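Digeranylgeranylglycerophospholipid reductase (Sulfolobus acidocaldarius, PDB 4OPG) reduces the double bonds of the geranylgeranyl chains of archaeal membrane lipid precursors to give saturated archaeols, using one bound FAD per subunit. Local coordinates at residues A[160-165]-A[290-295]; A[280-285]-A[325-330]. The protein carries 1 engineered substitution. All coordinates share one frame; numbering follows the deposited sequence.

Two contacts in this Rossmann-type flavoprotein illustrate how distant loops and a strand hairpin are tied together across a long sequence gap. From the N terminus, the first segment met is 160-165, in the loop after strand 153-156; contact 1 pairs it with 290-295, in the loop after strand 284-286, and so closes a long loop that includes strands of the eight-stranded sheet. Contact 2 opens inside that loop, at the hairpin 280-285, and closes beyond it at 325-330, once helix 302-322 has run its course. The two therefore cross. Their centres lie about 17 Å apart: contact 1 sits beside the cofactor, whereas contact 2 joins the sheet edge to the loop between helices 302-322 and 332-355.

Contact 1 of 2, residues A[160-165]-A[290-295]; sequences YSRSFR and SGFTVN. With FDA (dihydroflavine-adenine dinucleotide), chain B.
R162 meets S290 through its CB, which lies 3.5 Å from S290 OG, while its extended chain carries CD past F292. Its guanidinium turns back, NH1 giving a weak bond to its own segment's Y160 O, and NH2 forms a salt bridge with D177. S163 faces the cofactor instead, its OG donating to N7A of the adenine of FDA over 3.0 Å. R165 makes both hydrogen bonds that cross between the segments. Its CG sits between the backbone N and the carbonyl carbon (chi1 68°), and from there the chain runs straight out to S290, where NE donates to S290 OG at 3.1 Å with the acceptor in the guanidinium plane. NH2 adds a weak bond to S290 O at 2.8 Å and lies 3.3 Å from F292 CZ, the ring and guanidinium planes standing 79° apart. NH1 is held by I174 O and E176 O, and E156 links the two segments by bonding both S290 OG and R165 N. A leucine here would probably cost S290 OG the NE donor and I174 O and E176 O their bonds from NH1. The two loops leave neighbouring parallel strands, 153-156 and 284-286, of the Rossmann-type FAD-binding sheet, at its cofactor side.

Contact 2 of 2, residues A[280-285]-A[325-330]; sequences AWNGII and FSASGL
F325 reaches the hairpin through its backbone: its carbonyl O accepts from G283 N at 2.8 Å, the donor lying almost on the C=O line (174°), while its ring leads away to an edge-to-face contact with F320. S326 lays CA and CB against N282 OD1, with CB 3.5 Å from that oxygen. Its own OG, turned back over the segment (chi1 63°), accepts from G329 N at 3.1 Å, an ST motif; the same OG also bonds D324 OD1. A327 follows, and its N donates to N282 OD1 over 2.9 Å, tilted 24° from the amide carbonyl plane. The hairpin supplying these groups turns through a type II beta turn from W281 to I284, with G283 at positive phi, joining strand 280-281 at the edge of the six-stranded Rossmann-type sheet to strand 284-286. A327 CB packs obliquely against the W281 ring, 3.5 Å from W281 CE3. L330 ends the segment, its branches spread over the hairpin: its CB meets A280 CB at 4.0 Å, CD1 lies 3.4 Å from W281 O, and CD2 touches I285 CD1, the two side chains crossing at an angle. Beneath them, helix 302-322 packs A319 on L330, and A312 and A315 on I285.

Contact 1 of 2, residues A[160-165]-A[290-295]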
# COMPACT_ATOMS: atom_id res chain seq x y z
N TYR A 160 -3.06 3.10 8.39
CA TYR A 160 -1.80 2.85 9.08
C TYR A 160 -1.94 2.86 10.60
O TYR A 160 -1.10 2.29 11.30
CB TYR A 160 -0.74 3.88 8.65
CG TYR A 160 -0.95 5.27 9.20
CD1 TYR A 160 -0.31 5.68 10.37
CD2 TYR A 160 -1.77 6.19 8.55
CE1 TYR A 160 -0.49 6.95 10.88
CE2 TYR A 160 -1.95 7.47 9.05
CZ TYR A 160 -1.31 7.84 10.22
OH TYR A 160 -1.49 9.11 10.73
N SER A 161 -2.99 3.50 11.10
CA SER A 161 -3.20 3.59 12.54
C SER A 161 -3.56 2.24 13.14
O SER A 161 -3.36 2.03 14.34
CB SER A 161 -4.31 4.61 12.85
OG SER A 161 -5.56 4.16 12.35
N ARG A 162 -4.08 1.34 12.30
CA ARG A 162 -4.60 0.02 12.71
C ARG A 162 -5.26 0.06 14.09
O ARG A 162 -4.98 -0.76 14.96
CB ARG A 162 -3.50 -1.05 12.65
CG ARG A 162 -2.20 -0.71 13.38
CD ARG A 162 -1.02 -1.43 12.76
NE ARG A 162 0.21 -1.21 13.52
CZ ARG A 162 1.07 -0.22 13.29
NH1 ARG A 162 0.82 0.65 12.32
NH2 ARG A 162 2.16 -0.10 14.02
N SER A 163 -6.15 1.03 14.26
CA SER A 163 -6.66 1.42 15.57
C SER A 163 -7.60 0.39 16.19
O SER A 163 -7.73 0.32 17.41
CB SER A 163 -7.37 2.76 15.47
OG SER A 163 -8.42 2.71 14.51
N PHE A 164 -8.26 -0.41 15.36
CA PHE A 164 -9.21 -1.39 15.87
C PHE A 164 -8.54 -2.70 16.26
O PHE A 164 -8.69 -3.16 17.39
CB PHE A 164 -10.31 -1.66 14.83
CG PHE A 164 -11.40 -2.57 15.33
CD1 PHE A 164 -12.39 -2.08 16.16
CD2 PHE A 164 -11.43 -3.90 14.96
CE1 PHE A 164 -13.40 -2.91 16.62
CE2 PHE A 164 -12.43 -4.74 15.41
CZ PHE A 164 -13.42 -4.24 16.24
N ARG A 165 -7.79 -3.29 15.34
CA ARG A 165 -7.21 -4.61 15.57
C ARG A 165 -6.10 -4.57 16.62
O ARG A 165 -5.75 -5.60 17.19
CB ARG A 165 -6.68 -5.20 14.26
CG ARG A 165 -5.46 -4.49 13.68
CD ARG A 165 -5.03 -5.17 12.38
NE ARG A 165 -3.79 -4.62 11.84
CZ ARG A 165 -2.57 -5.08 12.13
NH1 ARG A 165 -2.43 -6.10 12.97
NH2 ARG A 165 -1.50 -4.52 11.59
N SER A 290 -3.71 -1.20 7.08
CA SER A 290 -3.81 -1.93 8.34
C SER A 290 -3.30 -3.36 8.19
O SER A 290 -2.77 -3.94 9.14
CB SER A 290 -5.25 -1.93 8.84
OG SER A 290 -5.35 -2.54 10.11
N GLY A 291 -3.44 -3.92 6.99
CA GLY A 291 -2.94 -5.26 6.69
C GLY A 291 -1.63 -5.25 5.92
O GLY A 291 -1.20 -6.29 5.42
N PHE A 292 -1.01 -4.08 5.84
CA PHE A 292 0.29 -3.89 5.18
C PHE A 292 0.24 -4.29 3.70
O PHE A 292 1.08 -5.06 3.23
CB PHE A 292 1.39 -4.70 5.89
CG PHE A 292 1.42 -4.49 7.38
CD1 PHE A 292 1.09 -3.27 7.94
CD2 PHE A 292 1.79 -5.53 8.22
CE1 PHE A 292 1.12 -3.08 9.31
CE2 PHE A 292 1.83 -5.35 9.59
CZ PHE A 292 1.49 -4.13 10.14
N THR A 293 -0.74 -3.76 2.97
CA THR A 293 -0.95 -4.14 1.58
C THR A 293 -0.17 -3.26 0.60
O THR A 293 -0.39 -3.32 -0.61
CB THR A 293 -2.44 -4.09 1.20
OG1 THR A 293 -2.96 -2.78 1.44
CG2 THR A 293 -3.23 -5.09 2.02
N VAL A 294 0.76 -2.46 1.12
CA VAL A 294 1.49 -1.51 0.30
C VAL A 294 2.69 -2.15 -0.41
O VAL A 294 3.41 -2.96 0.18
CB VAL A 294 1.99 -0.32 1.15
CG1 VAL A 294 2.69 0.71 0.28
CG2 VAL A 294 0.83 0.31 1.89
N ASN A 295 2.89 -1.79 -1.68
CA ASN A 295 4.08 -2.17 -2.43
C ASN A 295 5.35 -1.74 -1.71
O ASN A 295 5.58 -0.54 -1.52
CB ASN A 295 4.02 -1.56 -3.84
CG ASN A 295 5.16 -2.04 -4.74
OD1 ASN A 295 6.32 -1.71 -4.51
ND2 ASN A 295 4.81 -2.79 -5.78
PA FDA B . -6.79 5.12 4.68
O1A FDA B . -5.97 5.73 5.75
O2A FDA B . -6.90 5.93 3.39
O5B FDA B . -8.20 4.77 5.27
C5B FDA B . -8.40 4.68 6.69
C4B FDA B . -9.75 5.26 7.00
O4B FDA B . -10.29 4.63 8.19
C3B FDA B . -9.77 6.77 7.27
O3B FDA B . -10.81 7.40 6.53
C2B FDA B . -9.97 6.87 8.78
O2B FDA B . -10.71 8.02 9.15
C1B FDA B . -10.79 5.61 9.06
N9A FDA B . -10.67 5.10 10.43
C8A FDA B . -9.51 4.83 11.11
N7A FDA B . -9.71 4.37 12.33
C5A FDA B . -11.09 4.34 12.45
C6A FDA B . -11.94 3.95 13.50
N6A FDA B . -11.51 3.49 14.67
N1A FDA B . -13.28 4.04 13.29
C2A FDA B . -13.72 4.50 12.11
N3A FDA B . -13.01 4.89 11.05
C4A FDA B . -11.70 4.79 11.28
N1 FDA B . -0.46 5.17 -2.71
C2 FDA B . -0.52 5.07 -4.07
O2 FDA B . -0.99 4.08 -4.63
N3 FDA B . -0.05 6.14 -4.79
C4 FDA B . 0.68 7.21 -4.30
O4 FDA B . 1.04 8.11 -5.06
C4X FDA B . 0.90 7.14 -2.90
N5 FDA B . 1.66 8.10 -2.30
C5X FDA B . 1.60 8.26 -0.92
C6 FDA B . 2.11 9.40 -0.30
C7 FDA B . 2.03 9.57 1.08
C7M FDA B . 2.56 10.84 1.70
C8 FDA B . 1.44 8.57 1.86
C8M FDA B . 1.33 8.73 3.36
C9 FDA B . 0.95 7.42 1.25
C9A FDA B . 1.02 7.27 -0.13
N10 FDA B . 0.52 6.12 -0.78
C10 FDA B . 0.32 6.14 -2.14
C1' FDA B . -0.11 5.03 -0.00
C2' FDA B . -1.63 5.23 0.08
O2' FDA B . -1.92 6.57 0.47
C3' FDA B . -2.22 4.25 1.10
O3' FDA B . -1.50 3.02 1.01
C4' FDA B . -3.71 3.96 0.90
O4' FDA B . -4.43 5.18 0.76
C5' FDA B . -4.27 3.12 2.02
O5' FDA B . -5.71 3.08 1.94
P FDA B . -6.55 2.63 3.20
O1P FDA B . -7.99 2.75 2.86
O2P FDA B . -6.07 1.29 3.75
O3P FDA B . -6.15 3.71 4.29

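Contact 2 of 2, residues A[280-285]-A[325-330]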
# COMPACT_ATOMS: atom_id res chain seq x y z
N ALA A 280 -6.78 -12.74 7.81
CA ALA A 280 -8.07 -13.20 8.30
C ALA A 280 -7.93 -14.02 9.57
O ALA A 280 -6.95 -14.75 9.74
CB ALA A 280 -8.78 -14.01 7.22
N TRP A 281 -8.90 -13.88 10.46
CA TRP A 281 -8.99 -14.75 11.63
C TRP A 281 -10.46 -14.90 12.01
O TRP A 281 -11.34 -14.55 11.23
CB TRP A 281 -8.16 -14.20 12.79
CG TRP A 281 -7.72 -15.27 13.76
CD1 TRP A 281 -8.09 -15.39 15.06
CD2 TRP A 281 -6.85 -16.37 13.48
NE1 TRP A 281 -7.50 -16.50 15.62
CE2 TRP A 281 -6.73 -17.12 14.67
CE3 TRP A 281 -6.16 -16.80 12.34
CZ2 TRP A 281 -5.95 -18.27 14.75
CZ3 TRP A 281 -5.38 -17.95 12.43
CH2 TRP A 281 -5.29 -18.67 13.63
N ASN A 282 -10.71 -15.43 13.20
CA ASN A 282 -12.08 -15.70 13.63
C ASN A 282 -12.94 -14.44 13.68
O ASN A 282 -12.83 -13.62 14.60
CB ASN A 282 -12.08 -16.38 15.00
CG ASN A 282 -11.36 -17.72 14.97
OD1 ASN A 282 -11.44 -18.46 13.99
ND2 ASN A 282 -10.66 -18.04 16.05
N GLY A 283 -13.80 -14.29 12.67
CA GLY A 283 -14.75 -13.19 12.62
C GLY A 283 -14.19 -11.86 12.14
O GLY A 283 -14.84 -10.83 12.30
N ILE A 284 -13.00 -11.88 11.55
CA ILE A 284 -12.36 -10.63 11.15
C ILE A 284 -11.42 -10.77 9.95
O ILE A 284 -10.65 -11.73 9.84
CB ILE A 284 -11.58 -10.01 12.35
CG1 ILE A 284 -10.97 -8.66 11.97
CG2 ILE A 284 -10.52 -10.98 12.87
CD1 ILE A 284 -10.28 -7.96 13.12
N ILE A 285 -11.50 -9.80 9.05
CA ILE A 285 -10.54 -9.65 7.96
C ILE A 285 -9.88 -8.27 8.05
O ILE A 285 -10.54 -7.29 8.39
CB ILE A 285 -11.22 -9.84 6.59
CG1 ILE A 285 -11.67 -11.29 6.41
CG2 ILE A 285 -10.28 -9.44 5.45
CD1 ILE A 285 -12.28 -11.56 5.06
N PHE A 325 -17.51 -18.63 9.88
CA PHE A 325 -16.85 -17.33 10.00
C PHE A 325 -15.56 -17.43 10.81
O PHE A 325 -15.03 -16.43 11.30
CB PHE A 325 -17.80 -16.32 10.63
CG PHE A 325 -19.09 -16.18 9.89
CD1 PHE A 325 -19.16 -15.45 8.71
CD2 PHE A 325 -20.24 -16.79 10.36
CE1 PHE A 325 -20.35 -15.33 8.02
CE2 PHE A 325 -21.44 -16.67 9.67
CZ PHE A 325 -21.49 -15.94 8.50
N SER A 326 -15.04 -18.65 10.93
CA SER A 326 -13.74 -18.88 11.54
C SER A 326 -12.65 -18.41 10.59
O SER A 326 -12.93 -18.03 9.45
CB SER A 326 -13.55 -20.35 11.88
OG SER A 326 -13.56 -21.14 10.70
N ALA A 327 -11.40 -18.45 11.06
CA ALA A 327 -10.26 -18.16 10.20
C ALA A 327 -10.26 -19.09 9.01
O ALA A 327 -9.96 -18.69 7.88
CB ALA A 327 -8.96 -18.30 10.98
N SER A 328 -10.63 -20.34 9.27
CA SER A 328 -10.72 -21.36 8.23
C SER A 328 -11.80 -21.01 7.21
O SER A 328 -11.63 -21.22 6.01
CB SER A 328 -11.00 -22.73 8.85
OG SER A 328 -11.14 -23.72 7.86
N GLY A 329 -12.92 -20.46 7.70
CA GLY A 329 -14.02 -20.08 6.83
C GLY A 329 -13.72 -18.85 5.99
O GLY A 329 -14.26 -18.68 4.90
N LEU A 330 -12.84 -17.99 6.51
CA LEU A 330 -12.47 -16.76 5.82
C LEU A 330 -11.10 -16.88 5.15
O LEU A 330 -10.54 -15.88 4.71
CB LEU A 330 -12.46 -15.59 6.81
CG LEU A 330 -13.79 -15.21 7.47
CD1 LEU A 330 -13.54 -14.34 8.69
CD2 LEU A 330 -14.68 -14.48 6.47